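Geranyl diphosphate synthase small subunit (Antirrhinum majus, PDB 3QKC) probably serves as the regulatory, non-catalytic partner of a large subunit that makes geranyl diphosphate from dimethylallyl and isopentenyl diphosphates. Local coordinates at residues S19-A24 and A73-H78; L52-C57 and A69-V74; E58-D63 and E203-F208; G162-Q165 and E170-E173. All blocks are in the same frame, centred on the assembly; numbering follows the deposited sequence.

Overall arrangement
From the N terminus, helix 5-24 is the first element to be tied back: interaction 1 joins its C-terminal part to helix 68-85. Within that span, after helix 48-59 the chain turns back, and helix 68-85 packs against it in interaction 2. The two contacts touch, with Y20 and L21 packing on A72, and they share A73 and V74. Interaction 3 starts where helix 48-59 ends and closes a long loop at helix 199-219, so it crosses both of the earlier contacts; C57 O and G62 N link it to interaction 2. Interaction 4 falls wholly within this long loop, between 162-165 and the start of helix 169-195, its centre about 30 Å from that of interaction 1.

Interaction 1. Residues S19-A24 and A73-H78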
loop_
_atom_site.group_PDB
_atom_site.type_symbol
_atom_site.label_atom_id
_atom_site.label_comp_id
_atom_site.label_asym_id
_atom_site.label_seq_id
_atom_site.Cartn_x
_atom_site.Cartn_y
_atom_site.Cartn_z
ATOM N N SER A 19 9.562 -19.072 4.759
ATOM C CA SER A 19 9.344 -19.400 6.172
ATOM C C SER A 19 8.988 -18.154 6.982
ATOM O O SER A 19 8.194 -18.219 7.923
ATOM C CB SER A 19 10.571 -20.084 6.785
ATOM O OG SER A 19 10.636 -21.445 6.389
ATOM N N TYR A 20 9.580 -17.026 6.610
ATOM C CA TYR A 20 9.282 -15.768 7.259
ATOM C C TYR A 20 7.832 -15.336 6.986
ATOM O O TYR A 20 7.123 -14.889 7.886
ATOM C CB TYR A 20 10.257 -14.689 6.797
ATOM C CG TYR A 20 9.960 -13.366 7.437
ATOM C CD1 TYR A 20 9.163 -12.426 6.794
ATOM C CD2 TYR A 20 10.437 -13.070 8.714
ATOM C CE1 TYR A 20 8.866 -11.218 7.379
ATOM C CE2 TYR A 20 10.143 -11.855 9.310
ATOM C CZ TYR A 20 9.358 -10.937 8.629
ATOM O OH TYR A 20 9.062 -9.736 9.216
ATOM N N LEU A 21 7.398 -15.480 5.741
ATOM C CA LEU A 21 6.038 -15.142 5.368
ATOM C C LEU A 21 5.019 -16.084 6.004
ATOM O O LEU A 21 3.911 -15.673 6.338
ATOM C CB LEU A 21 5.895 -15.139 3.842
ATOM C CG LEU A 21 6.447 -13.884 3.145
ATOM C CD1 LEU A 21 6.747 -14.163 1.688
ATOM C CD2 LEU A 21 5.495 -12.724 3.286
ATOM N N LYS A 22 5.394 -17.348 6.178
ATOM C CA LYS A 22 4.454 -18.335 6.726
ATOM C C LYS A 22 4.128 -18.080 8.194
ATOM O O LYS A 22 3.038 -18.378 8.656
ATOM C CB LYS A 22 4.939 -19.766 6.477
ATOM C CG LYS A 22 4.344 -20.349 5.194
ATOM C CD LYS A 22 5.148 -21.508 4.641
ATOM C CE LYS A 22 4.247 -22.513 3.934
ATOM N NZ LYS A 22 3.549 -21.933 2.744
ATOM N N LYS A 23 5.088 -17.503 8.899
ATOM C CA LYS A 23 4.888 -17.012 10.244
ATOM C C LYS A 23 3.918 -15.820 10.322
ATOM O O LYS A 23 3.274 -15.631 11.341
ATOM C CB LYS A 23 6.251 -16.670 10.860
ATOM C CG LYS A 23 7.087 -17.921 11.169
ATOM C CD LYS A 23 8.565 -17.614 11.369
ATOM C CE LYS A 23 9.311 -18.850 11.855
ATOM N NZ LYS A 23 10.407 -18.491 12.799
ATOM N N ALA A 24 3.785 -15.051 9.237
ATOM C CA ALA A 24 2.964 -13.834 9.245
ATOM C C ALA A 24 1.547 -13.984 8.674
ATOM O O ALA A 24 0.652 -13.201 9.018
ATOM C CB ALA A 24 3.701 -12.709 8.543
ATOM N N ALA A 73 8.341 -8.261 1.799
ATOM C CA ALA A 73 7.513 -7.186 1.257
ATOM C C ALA A 73 7.670 -7.105 -0.269
ATOM O O ALA A 73 6.683 -6.932 -0.996
ATOM C CB ALA A 73 7.843 -5.846 1.932
ATOM N N VAL A 74 8.901 -7.287 -0.755
ATOM C CA VAL A 74 9.154 -7.250 -2.202
ATOM C C VAL A 74 8.344 -8.352 -2.887
ATOM O O VAL A 74 7.671 -8.108 -3.902
ATOM C CB VAL A 74 10.660 -7.365 -2.524
ATOM C CG1 VAL A 74 10.881 -7.641 -4.015
ATOM C CG2 VAL A 74 11.398 -6.102 -2.079
ATOM N N HIS A 75 8.401 -9.556 -2.312
ATOM C CA HIS A 75 7.666 -10.693 -2.823
ATOM C C HIS A 75 6.186 -10.378 -2.867
ATOM O O HIS A 75 5.542 -10.631 -3.865
ATOM C CB HIS A 75 7.921 -11.959 -1.991
ATOM C CG HIS A 75 7.033 -13.110 -2.360
ATOM N ND1 HIS A 75 7.188 -13.834 -3.524
ATOM C CD2 HIS A 75 5.965 -13.650 -1.729
ATOM C CE1 HIS A 75 6.264 -14.776 -3.589
ATOM N NE2 HIS A 75 5.509 -14.687 -2.509
ATOM N N LEU A 76 5.661 -9.794 -1.797
ATOM C CA LEU A 76 4.239 -9.424 -1.711
ATOM C C LEU A 76 3.811 -8.347 -2.713
ATOM O O LEU A 76 2.714 -8.443 -3.294
ATOM C CB LEU A 76 3.866 -9.011 -0.273
ATOM C CG LEU A 76 3.850 -10.175 0.759
ATOM C CD1 LEU A 76 3.970 -9.635 2.175
ATOM C CD2 LEU A 76 2.599 -11.059 0.643
ATOM N N MET A 77 4.656 -7.337 -2.951
ATOM C CA MET A 77 4.297 -6.329 -3.963
ATOM C C MET A 77 4.104 -7.047 -5.278
ATOM O O MET A 77 3.142 -6.787 -5.999
ATOM C CB MET A 77 5.353 -5.222 -4.138
ATOM C CG MET A 77 5.564 -4.302 -2.943
ATOM S SD MET A 77 4.092 -3.508 -2.263
ATOM C CE MET A 77 3.850 -4.619 -0.854
ATOM N N HIS A 78 5.047 -7.940 -5.577
ATOM C CA HIS A 78 5.027 -8.752 -6.783
ATOM C C HIS A 78 3.771 -9.608 -6.878
ATOM O O HIS A 78 3.167 -9.701 -7.962
ATOM C CB HIS A 78 6.289 -9.623 -6.847
ATOM C CG HIS A 78 6.167 -10.852 -7.713
ATOM N ND1 HIS A 78 6.255 -10.813 -9.089
ATOM C CD2 HIS A 78 6.051 -12.164 -7.382
ATOM C CE1 HIS A 78 6.154 -12.040 -9.571
ATOM N NE2 HIS A 78 6.039 -12.878 -8.554
#
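In the all-helical prenyltransferase fold of this subunit, the C-terminal part of helix 5-24 packs against helix 68-85 through L21, which meets H75 and L76. The two methyls of L21 divide the work. CD1 of L21 approaches the imidazole of H75 obliquely and comes to 3.5 Å from its CD2, a carbon of the ring rather than a nitrogen. CD2 of L21 lies beside L76, 3.6 Å from L76 CD1; the two leucine side chains lie alongside each other, pointing opposite ways. The first torsion of L21 sets CG anti to its own carbonyl carbon (chi1 -78°), which carries the branched end across to helix 68-85 and lets it straddle both neighbours. No hydrogen bond spans the two segments. The ring of H75 is instead held from outside, NE2 bonding to the carbonyl O of T41 on helix 34-43, and this bond should limit its turning while L21 rests against it. F42 and A72 also touch L21, so the leucine is buried among three helices. With an alanine in place of L21, the H75 ring and the L76 methyl would probably lose their common apolar neighbour, opening a gap between the helices. Besides CD1, CG of L76 is also close to L21, at 3.9 Å from L21 CD2.

Interaction 2. Residues L52-C57 and A69-V74; sequences LCVAAC and AAAAAV
C53 and A71 meet with no ring or other flat side chain between them; the planar group nearest the contact is the backbone peptide joining A70 to A71, and the sulfur of C53 lies 3.7 Å from its nitrogen, A71 N, without a hydrogen bond between them. The same sulfur also touches the methyl of A70, C53 SG to A70 CB being 3.8 Å. C53 SG stands anti to the backbone nitrogen (chi1 -175°) and is thereby carried outward to these two alanines. Its CB adds a further contact, 4.0 Å from the CB of A71. V54 also reaches the same methyl, its CG2 3.6 Å from A71 CB, so that two consecutive residues of helix 48-59, C53 and V54, share the A71 methyl.

The two helical segments run nearly antiparallel, at 154°, with axes 8.8 Å apart. The small side chains of C53, A70 and A71 are consistent with this close approach: at the nearest point the CA atoms of C53 and A71 are 5.4 Å apart. Other helices close around the pair. C190 of helix 169-195 packs on C53, L194 of the same helix on A70, and I13 and I17 of helix 5-24 on V54 and A71 respectively. All four touching residues are buried, and no polar bond joins the segments, which implies that this antiparallel packing in the helical core rests on close fit and dispersion between methyl groups and a thiol.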
loop_
_atom_site.group_PDB
_atom_site.type_symbol
_atom_site.label_atom_id
_atom_site.label_comp_id
_atom_site.label_asym_id
_atom_site.label_seq_id
_atom_site.Cartn_x
_atom_site.Cartn_y
_atom_site.Cartn_z
ATOM N N LEU A 52 17.488 -10.927 -4.344
ATOM C CA LEU A 52 18.473 -9.846 -4.493
ATOM C C LEU A 52 18.485 -8.931 -3.254
ATOM O O LEU A 52 19.545 -8.490 -2.805
ATOM C CB LEU A 52 18.225 -9.037 -5.765
ATOM C CG LEU A 52 19.148 -7.862 -6.094
ATOM C CD1 LEU A 52 20.624 -8.298 -6.105
ATOM C CD2 LEU A 52 18.762 -7.192 -7.419
ATOM N N CYS A 53 17.302 -8.657 -2.710
ATOM C CA CYS A 53 17.197 -7.878 -1.484
ATOM C C CYS A 53 18.068 -8.426 -0.376
ATOM O O CYS A 53 18.862 -7.691 0.201
ATOM C CB CYS A 53 15.758 -7.803 -1.003
ATOM S SG CYS A 53 15.619 -6.719 0.444
ATOM N N VAL A 54 17.938 -9.718 -0.091
ATOM C CA VAL A 54 18.752 -10.342 0.950
ATOM C C VAL A 54 20.249 -10.318 0.604
ATOM O O VAL A 54 21.094 -9.972 1.460
ATOM C CB VAL A 54 18.285 -11.768 1.279
ATOM C CG1 VAL A 54 19.222 -12.425 2.300
ATOM C CG2 VAL A 54 16.847 -11.752 1.830
ATOM N N ALA A 55 20.561 -10.658 -0.648
ATOM C CA ALA A 55 21.945 -10.772 -1.096
ATOM C C ALA A 55 22.651 -9.424 -1.110
ATOM O O ALA A 55 23.855 -9.349 -0.822
ATOM C CB ALA A 55 22.014 -11.413 -2.457
ATOM N N ALA A 56 21.901 -8.371 -1.436
ATOM C CA ALA A 56 22.435 -7.011 -1.444
ATOM C C ALA A 56 22.801 -6.586 -0.027
ATOM O O ALA A 56 23.844 -5.975 0.190
ATOM C CB ALA A 56 21.439 -6.026 -2.074
ATOM N N CYS A 57 21.943 -6.946 0.928
ATOM C CA CYS A 57 22.153 -6.673 2.347
ATOM C C CYS A 57 23.397 -7.366 2.893
ATOM O O CYS A 57 24.176 -6.761 3.625
ATOM C CB CYS A 57 20.920 -7.078 3.160
ATOM S SG CYS A 57 21.024 -6.635 4.900
ATOM N N ALA A 69 12.236 -8.921 6.345
ATOM C CA ALA A 69 10.954 -8.210 6.184
ATOM C C ALA A 69 10.829 -7.508 4.835
ATOM O O ALA A 69 9.789 -7.616 4.174
ATOM C CB ALA A 69 10.739 -7.216 7.332
ATOM N N ALA A 70 11.884 -6.800 4.431
ATOM C CA ALA A 70 11.961 -6.125 3.128
ATOM C C ALA A 70 11.838 -7.117 1.958
ATOM O O ALA A 70 11.071 -6.895 1.026
ATOM C CB ALA A 70 13.252 -5.378 3.026
ATOM N N ALA A 71 12.589 -8.216 2.030
ATOM C CA ALA A 71 12.590 -9.226 0.985
ATOM C C ALA A 71 11.199 -9.815 0.805
ATOM O O ALA A 71 10.771 -10.055 -0.316
ATOM C CB ALA A 71 13.599 -10.319 1.300
ATOM N N ALA A 72 10.508 -10.018 1.929
ATOM C CA ALA A 72 9.148 -10.546 1.972
ATOM C C ALA A 72 8.148 -9.527 1.434
ATOM O O ALA A 72 7.202 -9.884 0.714
ATOM C CB ALA A 72 8.790 -10.935 3.408
ATOM N N ALA A 73 8.341 -8.261 1.799
ATOM C CA ALA A 73 7.513 -7.186 1.257
ATOM C C ALA A 73 7.670 -7.105 -0.269
ATOM O O ALA A 73 6.683 -6.932 -0.996
ATOM C CB ALA A 73 7.843 -5.846 1.932
ATOM N N VAL A 74 8.901 -7.287 -0.755
ATOM C CA VAL A 74 9.154 -7.250 -2.202
ATOM C C VAL A 74 8.344 -8.352 -2.887
ATOM O O VAL A 74 7.671 -8.108 -3.902
ATOM C CB VAL A 74 10.660 -7.365 -2.524
ATOM C CG1 VAL A 74 10.881 -7.641 -4.015
ATOM C CG2 VAL A 74 11.398 -6.102 -2.079
#

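Interaction 3. Residues E58-D63 and E203-F208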
loop_
_atom_site.group_PDB
_atom_site.type_symbol
_atom_site.label_atom_id
_atom_site.label_comp_id
_atom_site.label_asym_id
_atom_site.label_seq_id
_atom_site.Cartn_x
_atom_site.Cartn_y
_atom_site.Cartn_z
ATOM N N GLU A 58 23.573 -8.630 2.526
ATOM C CA GLU A 58 24.743 -9.410 2.932
ATOM C C GLU A 58 26.031 -8.894 2.283
ATOM O O GLU A 58 27.058 -8.722 2.965
ATOM C CB GLU A 58 24.526 -10.900 2.651
ATOM C CG GLU A 58 23.515 -11.541 3.592
ATOM C CD GLU A 58 23.305 -13.032 3.335
ATOM O OE1 GLU A 58 22.795 -13.720 4.244
ATOM O OE2 GLU A 58 23.636 -13.519 2.233
ATOM N N LEU A 59 25.962 -8.634 0.978
ATOM C CA LEU A 59 27.041 -7.967 0.243
ATOM C C LEU A 59 27.704 -6.816 1.018
ATOM O O LEU A 59 28.914 -6.660 0.963
ATOM C CB LEU A 59 26.536 -7.450 -1.111
ATOM C CG LEU A 59 27.522 -6.684 -2.006
ATOM C CD1 LEU A 59 28.742 -7.528 -2.343
ATOM C CD2 LEU A 59 26.846 -6.202 -3.277
ATOM N N VAL A 60 26.913 -6.014 1.725
ATOM C CA VAL A 60 27.450 -4.831 2.417
ATOM C C VAL A 60 27.648 -5.014 3.925
ATOM O O VAL A 60 27.958 -4.057 4.636
ATOM C CB VAL A 60 26.612 -3.542 2.128
ATOM C CG1 VAL A 60 26.647 -3.199 0.639
ATOM C CG2 VAL A 60 25.189 -3.697 2.615
ATOM N N GLY A 61 27.459 -6.239 4.407
ATOM C CA GLY A 61 27.717 -6.567 5.806
ATOM C C GLY A 61 26.523 -6.718 6.738
ATOM O O GLY A 61 26.708 -6.813 7.949
ATOM N N GLY A 62 25.304 -6.739 6.200
ATOM C CA GLY A 62 24.127 -7.006 7.029
ATOM C C GLY A 62 23.962 -8.489 7.345
ATOM O O GLY A 62 24.542 -9.346 6.666
ATOM N N ASP A 63 23.193 -8.799 8.390
ATOM C CA ASP A 63 22.705 -10.167 8.582
ATOM C C ASP A 63 21.443 -10.301 7.749
ATOM O O ASP A 63 20.814 -9.297 7.399
ATOM C CB ASP A 63 22.402 -10.478 10.058
ATOM C CG ASP A 63 21.886 -11.919 10.267
ATOM O OD1 ASP A 63 22.636 -12.884 9.986
ATOM O OD2 ASP A 63 20.724 -12.087 10.707
ATOM N N GLU A 203 22.638 3.997 -4.386
ATOM C CA GLU A 203 22.392 4.368 -5.780
ATOM C C GLU A 203 22.952 3.314 -6.744
ATOM O O GLU A 203 22.301 2.949 -7.722
ATOM C CB GLU A 203 22.997 5.760 -6.081
ATOM C CG GLU A 203 22.315 6.933 -5.328
ATOM C CD GLU A 203 23.197 8.183 -5.158
ATOM O OE1 GLU A 203 24.097 8.440 -5.993
ATOM O OE2 GLU A 203 22.982 8.927 -4.176
ATOM N N LYS A 204 24.152 2.816 -6.448
ATOM C CA LYS A 204 24.816 1.846 -7.311
ATOM C C LYS A 204 24.093 0.495 -7.344
ATOM O O LYS A 204 23.865 -0.063 -8.421
ATOM C CB LYS A 204 26.289 1.686 -6.928
ATOM C CG LYS A 204 27.181 2.848 -7.396
ATOM C CD LYS A 204 28.656 2.493 -7.344
ATOM C CE LYS A 204 29.505 3.473 -8.153
ATOM N NZ LYS A 204 29.560 3.119 -9.607
ATOM N N LEU A 205 23.720 -0.015 -6.170
ATOM C CA LEU A 205 22.968 -1.267 -6.096
ATOM C C LEU A 205 21.578 -1.092 -6.667
ATOM O O LEU A 205 21.018 -2.032 -7.243
ATOM C CB LEU A 205 22.921 -1.817 -4.669
ATOM C CG LEU A 205 24.173 -2.653 -4.360
ATOM C CD1 LEU A 205 24.532 -2.607 -2.878
ATOM C CD2 LEU A 205 24.048 -4.106 -4.881
ATOM N N ARG A 206 21.036 0.120 -6.531
ATOM C CA ARG A 206 19.745 0.434 -7.125
ATOM C C ARG A 206 19.827 0.304 -8.642
ATOM O O ARG A 206 18.979 -0.345 -9.261
ATOM C CB ARG A 206 19.249 1.831 -6.732
ATOM C CG ARG A 206 17.748 2.020 -6.994
ATOM C CD ARG A 206 17.325 3.468 -6.837
ATOM N NE ARG A 206 16.924 3.804 -5.469
ATOM C CZ ARG A 206 17.696 4.455 -4.597
ATOM N NH1 ARG A 206 17.244 4.733 -3.381
ATOM N NH2 ARG A 206 18.919 4.839 -4.936
ATOM N N ARG A 207 20.859 0.913 -9.226
ATOM C CA ARG A 207 21.094 0.814 -10.664
ATOM C C ARG A 207 21.348 -0.639 -11.043
ATOM O O ARG A 207 20.798 -1.127 -12.031
ATOM C CB ARG A 207 22.247 1.720 -11.116
ATOM C CG ARG A 207 21.921 3.209 -11.021
ATOM C CD ARG A 207 22.854 4.080 -11.879
ATOM N NE ARG A 207 24.254 4.053 -11.433
ATOM C CZ ARG A 207 24.721 4.671 -10.345
ATOM N NH1 ARG A 207 23.913 5.356 -9.545
ATOM N NH2 ARG A 207 26.004 4.584 -10.039
ATOM N N PHE A 208 22.145 -1.339 -10.234
ATOM C CA PHE A 208 22.344 -2.769 -10.455
ATOM C C PHE A 208 21.019 -3.506 -10.603
ATOM O O PHE A 208 20.815 -4.210 -11.587
ATOM C CB PHE A 208 23.165 -3.440 -9.353
ATOM C CG PHE A 208 23.330 -4.921 -9.573
ATOM C CD1 PHE A 208 24.306 -5.402 -10.450
ATOM C CD2 PHE A 208 22.471 -5.837 -8.955
ATOM C CE1 PHE A 208 24.444 -6.781 -10.686
ATOM C CE2 PHE A 208 22.604 -7.210 -9.187
ATOM C CZ PHE A 208 23.594 -7.683 -10.051
#
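L205 receives two neighbours, L59, the last residue of helix 48-59, and V60, just beyond it; these two pairs are the side-chain contacts between the segments. Its CD2 lies 3.8 Å from L59 CD2, where the two leucine side chains meet at a slant. Its other methyl, CD1, faces V60 tip to tip, 4.1 Å from V60 CG1.

Other residues pack on the same three side chains. I249 and I252 of helix 248-255 touch L59, C197 touches V60, and A192 and F244 touch L205. Behind V60 the chain leaves the helix in a Schellman motif: G61, at positive phi, is the C-prime residue, with G61 N bonded to E58 O at 2.9 Å and G62 N to C57 O at 2.8 Å. The turn probably helps to set how V60 is presented. On helix 199-219 the next two residues, R206 and R207, form salt bridges with E143 of helix 134-148 and E240 of helix 227-241, tying the helix to both, away from this contact. The contact itself has only branched aliphatic ends, consistent with its being held by dispersion, with L59 and L205 buried and V60 partly exposed.

Interaction 4. Residues G162-Q165 and E170-E173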
loop_
_atom_site.group_PDB
_atom_site.type_symbol
_atom_site.label_atom_id
_atom_site.label_comp_id
_atom_site.label_asym_id
_atom_site.label_seq_id
_atom_site.Cartn_x
_atom_site.Cartn_y
_atom_site.Cartn_z
ATOM N N GLY A 162 -1.482 -0.594 -23.982
ATOM C CA GLY A 162 -1.386 -0.281 -25.419
ATOM C C GLY A 162 -0.387 -1.147 -26.175
ATOM O O GLY A 162 0.428 -0.629 -26.944
ATOM N N LEU A 163 -0.470 -2.464 -25.979
ATOM C CA LEU A 163 0.545 -3.393 -26.480
ATOM C C LEU A 163 0.291 -3.959 -27.882
ATOM O O LEU A 163 -0.841 -3.955 -28.377
ATOM C CB LEU A 163 0.768 -4.532 -25.480
ATOM C CG LEU A 163 2.157 -5.183 -25.467
ATOM C CD1 LEU A 163 3.272 -4.155 -25.232
ATOM C CD2 LEU A 163 2.221 -6.316 -24.438
ATOM N N ASN A 164 1.375 -4.436 -28.503
ATOM C CA ASN A 164 1.389 -4.992 -29.858
ATOM C C ASN A 164 2.296 -6.236 -29.918
ATOM O O ASN A 164 3.141 -6.443 -29.039
ATOM C CB ASN A 164 1.869 -3.927 -30.856
ATOM C CG ASN A 164 1.422 -2.513 -30.472
ATOM O OD1 ASN A 164 2.215 -1.713 -29.965
ATOM N ND2 ASN A 164 0.143 -2.214 -30.685
ATOM N N GLN A 165 2.117 -7.053 -30.957
ATOM C CA GLN A 165 2.816 -8.346 -31.099
ATOM C C GLN A 165 4.300 -8.196 -31.433
ATOM O O GLN A 165 4.660 -8.128 -32.613
ATOM C CB GLN A 165 2.161 -9.203 -32.198
ATOM C CG GLN A 165 0.645 -9.077 -32.316
ATOM C CD GLN A 165 0.189 -8.886 -33.752
ATOM O OE1 GLN A 165 0.663 -9.562 -34.668
ATOM N NE2 GLN A 165 -0.734 -7.954 -33.955
ATOM N N GLU A 170 10.930 -0.739 -27.887
ATOM C CA GLU A 170 11.267 0.261 -26.862
ATOM C C GLU A 170 10.184 0.367 -25.799
ATOM O O GLU A 170 10.483 0.575 -24.626
ATOM C CB GLU A 170 11.515 1.642 -27.479
ATOM C CG GLU A 170 12.849 1.790 -28.205
ATOM C CD GLU A 170 12.752 1.549 -29.708
ATOM O OE1 GLU A 170 11.647 1.233 -30.213
ATOM O OE2 GLU A 170 13.791 1.687 -30.391
ATOM N N LEU A 171 8.930 0.232 -26.231
ATOM C CA LEU A 171 7.774 0.230 -25.352
ATOM C C LEU A 171 7.770 -1.036 -24.499
ATOM O O LEU A 171 7.415 -0.980 -23.328
ATOM C CB LEU A 171 6.468 0.337 -26.151
ATOM C CG LEU A 171 5.132 -0.024 -25.474
ATOM C CD1 LEU A 171 4.817 0.910 -24.321
ATOM C CD2 LEU A 171 3.957 -0.063 -26.460
ATOM N N ILE A 172 8.159 -2.163 -25.101
ATOM C CA ILE A 172 8.269 -3.437 -24.382
ATOM C C ILE A 172 9.373 -3.363 -23.330
ATOM O O ILE A 172 9.137 -3.687 -22.153
ATOM C CB ILE A 172 8.484 -4.632 -25.332
ATOM C CG1 ILE A 172 7.208 -4.906 -26.132
ATOM C CG2 ILE A 172 8.896 -5.889 -24.555
ATOM C CD1 ILE A 172 7.408 -5.818 -27.334
ATOM N N GLU A 173 10.561 -2.922 -23.747
ATOM C CA GLU A 173 11.662 -2.705 -22.813
ATOM C C GLU A 173 11.252 -1.781 -21.672
ATOM O O GLU A 173 11.523 -2.085 -20.516
ATOM C CB GLU A 173 12.906 -2.145 -23.515
ATOM C CG GLU A 173 14.128 -2.071 -22.592
ATOM C CD GLU A 173 15.415 -1.672 -23.294
ATOM O OE1 GLU A 173 15.434 -1.571 -24.545
ATOM O OE2 GLU A 173 16.425 -1.463 -22.580
#
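The carbonyl oxygen of G162 makes the closest approach to the helix, 3.6 Å from the CD2 methyl of L171; it is a van der Waals contact, since no hydrogen bond joins the two segments. That methyl is a meeting point. Besides G162 O it has the side-chain oxygen of N164 nearby, OD1 at 4.2 Å, and the CD1 of L163 at 4.3 Å. L171 CG stands anti to its backbone nitrogen (chi1 164°), and the side chain thus extends toward the loop. L163 serves a second residue as well: its CD1 lies 4.1 Å from I172 CG1, with the two side chains crossing at about a right angle.

I172 is the buried member of the group, packing also on K221 and F226 of another loop, whereas G162, L163 and N164 remain exposed. Further along the helix, E173 forms a salt bridge through OE2 with R229 NE, which ties this end of the helix to helix 227-241. The linker thus rests lightly, by van der Waals contacts at the surface, on the first turn of the helix it leads into, in the loop connecting helices 153-160 and 169-195 of the all-helical prenyltransferase fold.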